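PDB 3TKK: predicted acetamidase/formamidase, which probably hydrolyses carbon-nitrogen bonds other than peptide bonds in linear amides such as acetamide and formamide, and binds zinc and calcium. Local coordinates for the interface of chains A and B. Coordinates in Å, arbitrary orientation; residue numbers count along the deposited sequence, not the author numbering. Chains: chain A/B, Predicted acetamidase/formamidase.

Contact 1: the interface of chains A and B. Residues chain A 92-93, 122, 128, 189, 197-199; chain B 265, 268-269.
B:Ile269, near the C-terminal end of helix 260-270, packs its side chain among A:Val199, A:Leu128, A:Phe122 and A:Leu92 of chain A and shows how one branched residue can serve several partners at once. Its CG1 stands between its own backbone N and carbonyl carbon (chi1 64°), the crowded position, and this carries CD1 outward to these side chains. There CD1 lies 3.6 Å from CG2 of A:Val199 and 3.7 Å from CD1 of A:Leu128, with CD1 of the A:Phe122 ring at 3.8 Å. The other branch, CG2, packs on the same valine methyl and meets CD2 of A:Leu92, whose side chain runs at about a right angle to that of the isoleucine. One turn earlier on the helix, B:Thr265 divides its two branches. The hydroxyl OG1 sits beside the ring of A:Phe122, 3.6 Å from CE1, a van der Waals contact, while CG2 turns to CB of A:Leu92 on strand 89-95. A further van der Waals contact joins CG of A:Met189 to the backbone O of B:Ser268 at 3.7 Å.

Polar bonding gathers at the margin of this packing. The patch is part of a two-fold interface between identical chains, though the structure alone does not prove this dimer in solution. The hydroxyl OG of B:Ser268 donates to the backbone carbonyl O of A:Ser197 over 2.7 Å, tilted 20° from the carbonyl plane. An alanine here would probably leave that carbonyl without its mate from chain B and weaken the tie between helix and loop. The loop itself is braced within chain A, and its serine hydroxyl probably helps hold in place the neighbouring A:Ser197 carbonyl that accepts the bond from B:Ser268. OG of A:Ser197 receives a hydrogen bond from the backbone N of A:Ala93, linking the loop to strand 89-95, and gives one to the carbonyl O of A:Gly198, in the carbonyl plane on a lone pair.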
loop_
_atom_site.group_PDB
_atom_site.type_symbol
_atom_site.label_atom_id
_atom_site.label_comp_id
_atom_site.label_asym_id
_atom_site.label_seq_id
_atom_site.Cartn_x
_atom_site.Cartn_y
_atom_site.Cartn_z
ATOM N N LEU A 92 2.157 -23.321 3.203
ATOM C CA LEU A 92 1.490 -22.381 2.357
ATOM C C LEU A 92 0.131 -23.042 2.135
ATOM O O LEU A 92 0.086 -24.297 1.891
ATOM C CB LEU A 92 2.206 -22.283 0.985
ATOM C CG LEU A 92 3.500 -21.555 1.258
ATOM C CD1 LEU A 92 4.463 -21.777 0.176
ATOM C CD2 LEU A 92 3.071 -20.069 1.357
ATOM N N ALA A 93 -0.924 -22.230 2.157
ATOM C CA ALA A 93 -2.311 -22.646 1.916
ATOM C C ALA A 93 -3.033 -21.735 0.992
ATOM O O ALA A 93 -2.861 -20.488 1.031
ATOM C CB ALA A 93 -3.083 -22.786 3.273
ATOM N N PHE A 122 10.586 -22.245 -1.883
ATOM C CA PHE A 122 9.224 -22.238 -2.462
ATOM C C PHE A 122 9.108 -23.377 -3.473
ATOM O O PHE A 122 8.080 -24.094 -3.532
ATOM C CB PHE A 122 8.961 -20.852 -3.126
ATOM C CG PHE A 122 7.611 -20.707 -3.754
ATOM C CD1 PHE A 122 6.498 -20.469 -2.970
ATOM C CD2 PHE A 122 7.447 -20.977 -5.109
ATOM C CE1 PHE A 122 5.204 -20.321 -3.548
ATOM C CE2 PHE A 122 6.236 -20.894 -5.706
ATOM C CZ PHE A 122 5.079 -20.549 -4.915
ATOM N N LEU A 128 13.320 -17.932 -1.338
ATOM C CA LEU A 128 12.993 -16.529 -1.046
ATOM C C LEU A 128 13.470 -16.190 0.331
ATOM O O LEU A 128 13.029 -16.834 1.333
ATOM C CB LEU A 128 11.464 -16.287 -1.012
ATOM C CG LEU A 128 10.839 -16.775 -2.336
ATOM C CD1 LEU A 128 9.290 -16.720 -2.149
ATOM C CD2 LEU A 128 11.238 -15.890 -3.489
ATOM N N MET A 189 5.688 -12.889 3.995
ATOM C CA MET A 189 4.301 -12.621 3.532
ATOM C C MET A 189 4.393 -11.267 2.800
ATOM O O MET A 189 5.146 -10.366 3.214
ATOM C CB MET A 189 3.326 -12.492 4.766
ATOM C CG MET A 189 1.788 -12.353 4.307
ATOM S SD MET A 189 0.832 -11.700 5.682
ATOM C CE MET A 189 1.308 -9.994 5.501
ATOM N N SER A 197 -2.703 -16.881 2.774
ATOM C CA SER A 197 -1.842 -17.186 3.876
ATOM C C SER A 197 -0.441 -16.666 3.622
ATOM O O SER A 197 -0.036 -16.243 2.578
ATOM C CB SER A 197 -1.673 -18.745 4.162
ATOM O OG SER A 197 -0.576 -19.161 3.238
ATOM N N GLY A 198 0.324 -16.702 4.674
ATOM C CA GLY A 198 1.765 -16.412 4.664
ATOM C C GLY A 198 2.509 -17.718 4.577
ATOM O O GLY A 198 1.908 -18.722 4.323
ATOM N N VAL A 199 3.836 -17.701 4.630
ATOM C CA VAL A 199 4.588 -18.894 4.979
ATOM C C VAL A 199 4.390 -19.132 6.540
ATOM O O VAL A 199 5.108 -18.574 7.424
ATOM C CB VAL A 199 6.079 -18.833 4.544
ATOM C CG1 VAL A 199 6.833 -20.220 4.948
ATOM C CG2 VAL A 199 6.266 -18.504 3.015
ATOM N N THR B 265 -0.234 -18.628 -4.077
ATOM C CA THR B 265 0.653 -18.660 -2.917
ATOM C C THR B 265 1.964 -17.817 -3.117
ATOM O O THR B 265 2.440 -17.150 -2.149
ATOM C CB THR B 265 1.038 -20.157 -2.486
ATOM O OG1 THR B 265 1.633 -20.838 -3.615
ATOM C CG2 THR B 265 -0.143 -20.855 -2.052
ATOM N N SER B 268 0.993 -14.309 -2.596
ATOM C CA SER B 268 0.693 -14.126 -1.166
ATOM C C SER B 268 1.943 -13.764 -0.374
ATOM O O SER B 268 1.867 -13.053 0.648
ATOM C CB SER B 268 0.109 -15.372 -0.499
ATOM O OG SER B 268 -0.862 -14.895 0.420
ATOM N N ILE B 269 3.088 -14.224 -0.841
ATOM C CA ILE B 269 4.230 -14.105 -0.086
ATOM C C ILE B 269 5.320 -13.184 -0.698
ATOM O O ILE B 269 6.156 -12.759 0.075
ATOM C CB ILE B 269 4.839 -15.577 0.318
ATOM C CG1 ILE B 269 5.306 -16.408 -0.902
ATOM C CG2 ILE B 269 3.874 -16.390 1.108
ATOM C CD1 ILE B 269 6.169 -17.663 -0.465
#

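Contact 2: the interface of chains A and B. Residues chain A 101, 104-105; chain B 246, 249, 260-261, 264.
A:Met105 lies against B:Thr260, B:Glu261 and B:Ala264 at the start of helix 260-270 of chain B, and its unbranched chain illustrates how a flexible residue can be fitted to a helix surface atom by atom. CB leaves the backbone beside the carboxylate of B:Glu261, with the oxygen OE2 4.0 Å away. The next atom, CG, meets two helix residues, 3.5 Å from the same OE2 and 3.6 Å from the methyl CG2 of B:Thr260. SD then runs alongside the aliphatic part of the glutamate, near CG. A bend at the last torsion (chi3 -77°) turns the terminal methyl CE toward CB of B:Ala264, one turn further along the helix, at 3.8 Å. The methionine slides past both B:Thr260 and B:Glu261 in the opposite direction, making flank-to-flank contacts.

In B:Thr260 the methyl CG2 is anti to the backbone N, with OG1 at chi1 -48°, which turns the methyl toward chain A, where it also meets CB of A:Leu104 in the short 3-10 helix 102-104. Across the patch, A:Leu101 fits between helices 260-270 and 237-255 of chain B. Both its methyls touch CB of B:Ala249; CD1 also approaches CA of B:Ala264, so this leucine spans the two helices. The small B:Ala249 and B:Ala264 probably let its methyls approach both helices.

The patch is apolar in character: polar atoms of the two chains do not pair here, and its hold comes from the fit of methyls and thioether. The carboxylate of B:Glu261 touches the methionine without bonding to it. At the far edge of the patch, CD2 of A:Leu101 sits over the face of the B:His246 imidazole, 3.8 Å from the ring centroid, as a CH-pi contact.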
loop_
_atom_site.group_PDB
_atom_site.type_symbol
_atom_site.label_atom_id
_atom_site.label_comp_id
_atom_site.label_asym_id
_atom_site.label_seq_id
_atom_site.Cartn_x
_atom_site.Cartn_y
_atom_site.Cartn_z
ATOM N N LEU A 101 -7.815 -14.674 -5.201
ATOM C CA LEU A 101 -7.908 -15.465 -6.453
ATOM C C LEU A 101 -8.749 -16.724 -6.099
ATOM O O LEU A 101 -8.813 -17.680 -6.896
ATOM C CB LEU A 101 -6.543 -15.891 -7.000
ATOM C CG LEU A 101 -5.491 -14.752 -7.318
ATOM C CD1 LEU A 101 -4.200 -15.267 -7.807
ATOM C CD2 LEU A 101 -6.141 -13.765 -8.317
ATOM N N LEU A 104 -10.687 -18.623 -8.661
ATOM C CA LEU A 104 -10.105 -19.361 -9.789
ATOM C C LEU A 104 -9.787 -20.838 -9.495
ATOM O O LEU A 104 -9.263 -21.510 -10.326
ATOM C CB LEU A 104 -8.789 -18.680 -10.192
ATOM C CG LEU A 104 -8.773 -17.163 -10.569
ATOM C CD1 LEU A 104 -7.290 -16.701 -11.092
ATOM C CD2 LEU A 104 -9.745 -16.873 -11.636
ATOM N N MET A 105 -9.956 -21.283 -8.260
ATOM C CA MET A 105 -9.391 -22.543 -7.807
ATOM C C MET A 105 -10.511 -23.478 -7.359
ATOM O O MET A 105 -11.555 -22.997 -7.036
ATOM C CB MET A 105 -8.462 -22.266 -6.616
ATOM C CG MET A 105 -7.051 -21.736 -7.126
ATOM S SD MET A 105 -6.010 -21.341 -5.771
ATOM C CE MET A 105 -6.662 -19.744 -5.199
ATOM N N HIS B 246 -5.971 -10.035 -10.133
ATOM C CA HIS B 246 -6.401 -10.913 -11.189
ATOM C C HIS B 246 -5.635 -10.597 -12.502
ATOM O O HIS B 246 -5.279 -11.534 -13.219
ATOM C CB HIS B 246 -7.917 -10.733 -11.422
ATOM C CG HIS B 246 -8.750 -11.452 -10.357
ATOM N ND1 HIS B 246 -9.164 -12.768 -10.490
ATOM C CD2 HIS B 246 -9.108 -11.074 -9.106
ATOM C CE1 HIS B 246 -9.840 -13.140 -9.403
ATOM N NE2 HIS B 246 -9.873 -12.099 -8.578
ATOM N N ALA B 249 -2.425 -12.170 -12.174
ATOM C CA ALA B 249 -2.570 -13.629 -12.168
ATOM C C ALA B 249 -2.675 -14.077 -13.617
ATOM O O ALA B 249 -2.158 -15.138 -14.009
ATOM C CB ALA B 249 -3.880 -14.049 -11.387
ATOM N N THR B 260 -2.294 -22.485 -10.785
ATOM C CA THR B 260 -3.012 -21.368 -10.183
ATOM C C THR B 260 -2.623 -21.275 -8.702
ATOM O O THR B 260 -2.493 -20.142 -8.151
ATOM C CB THR B 260 -4.580 -21.660 -10.302
ATOM O OG1 THR B 260 -4.844 -22.058 -11.676
ATOM C CG2 THR B 260 -5.327 -20.399 -9.969
ATOM N N GLU B 261 -2.531 -22.445 -8.048
ATOM C CA GLU B 261 -2.232 -22.525 -6.626
ATOM C C GLU B 261 -0.820 -21.960 -6.411
ATOM O O GLU B 261 -0.553 -21.266 -5.430
ATOM C CB GLU B 261 -2.292 -23.981 -6.117
ATOM C CG GLU B 261 -3.767 -24.547 -5.951
ATOM C CD GLU B 261 -4.342 -24.867 -7.311
ATOM O OE1 GLU B 261 -3.619 -24.908 -8.406
ATOM O OE2 GLU B 261 -5.551 -24.937 -7.328
ATOM N N ALA B 264 -1.229 -18.180 -6.655
ATOM C CA ALA B 264 -1.873 -17.549 -5.535
ATOM C C ALA B 264 -0.915 -17.513 -4.342
ATOM O O ALA B 264 -0.735 -16.430 -3.693
ATOM C CB ALA B 264 -3.160 -18.346 -5.167
#

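Contact 1 and contact 2 lie about 13 Å apart, measured between the centres of their C-alpha atoms, and share helix 260-270 of chain B. Contact 2 uses its first turns and adds helix 237-255; contact 1 uses its later turns. In chain A, strand 89-95 serves contact 1 together with A:Phe122, A:Leu128, A:Met189 and residues 197-199, while the segment around the 3-10 helix 102-104 serves contact 2. One helix is therefore gripped along its length by segments from several parts of the partner's sequence. Two-fold symmetry repeats both contacts with the chains exchanged, so the pair probably contributes twice to dimer stability.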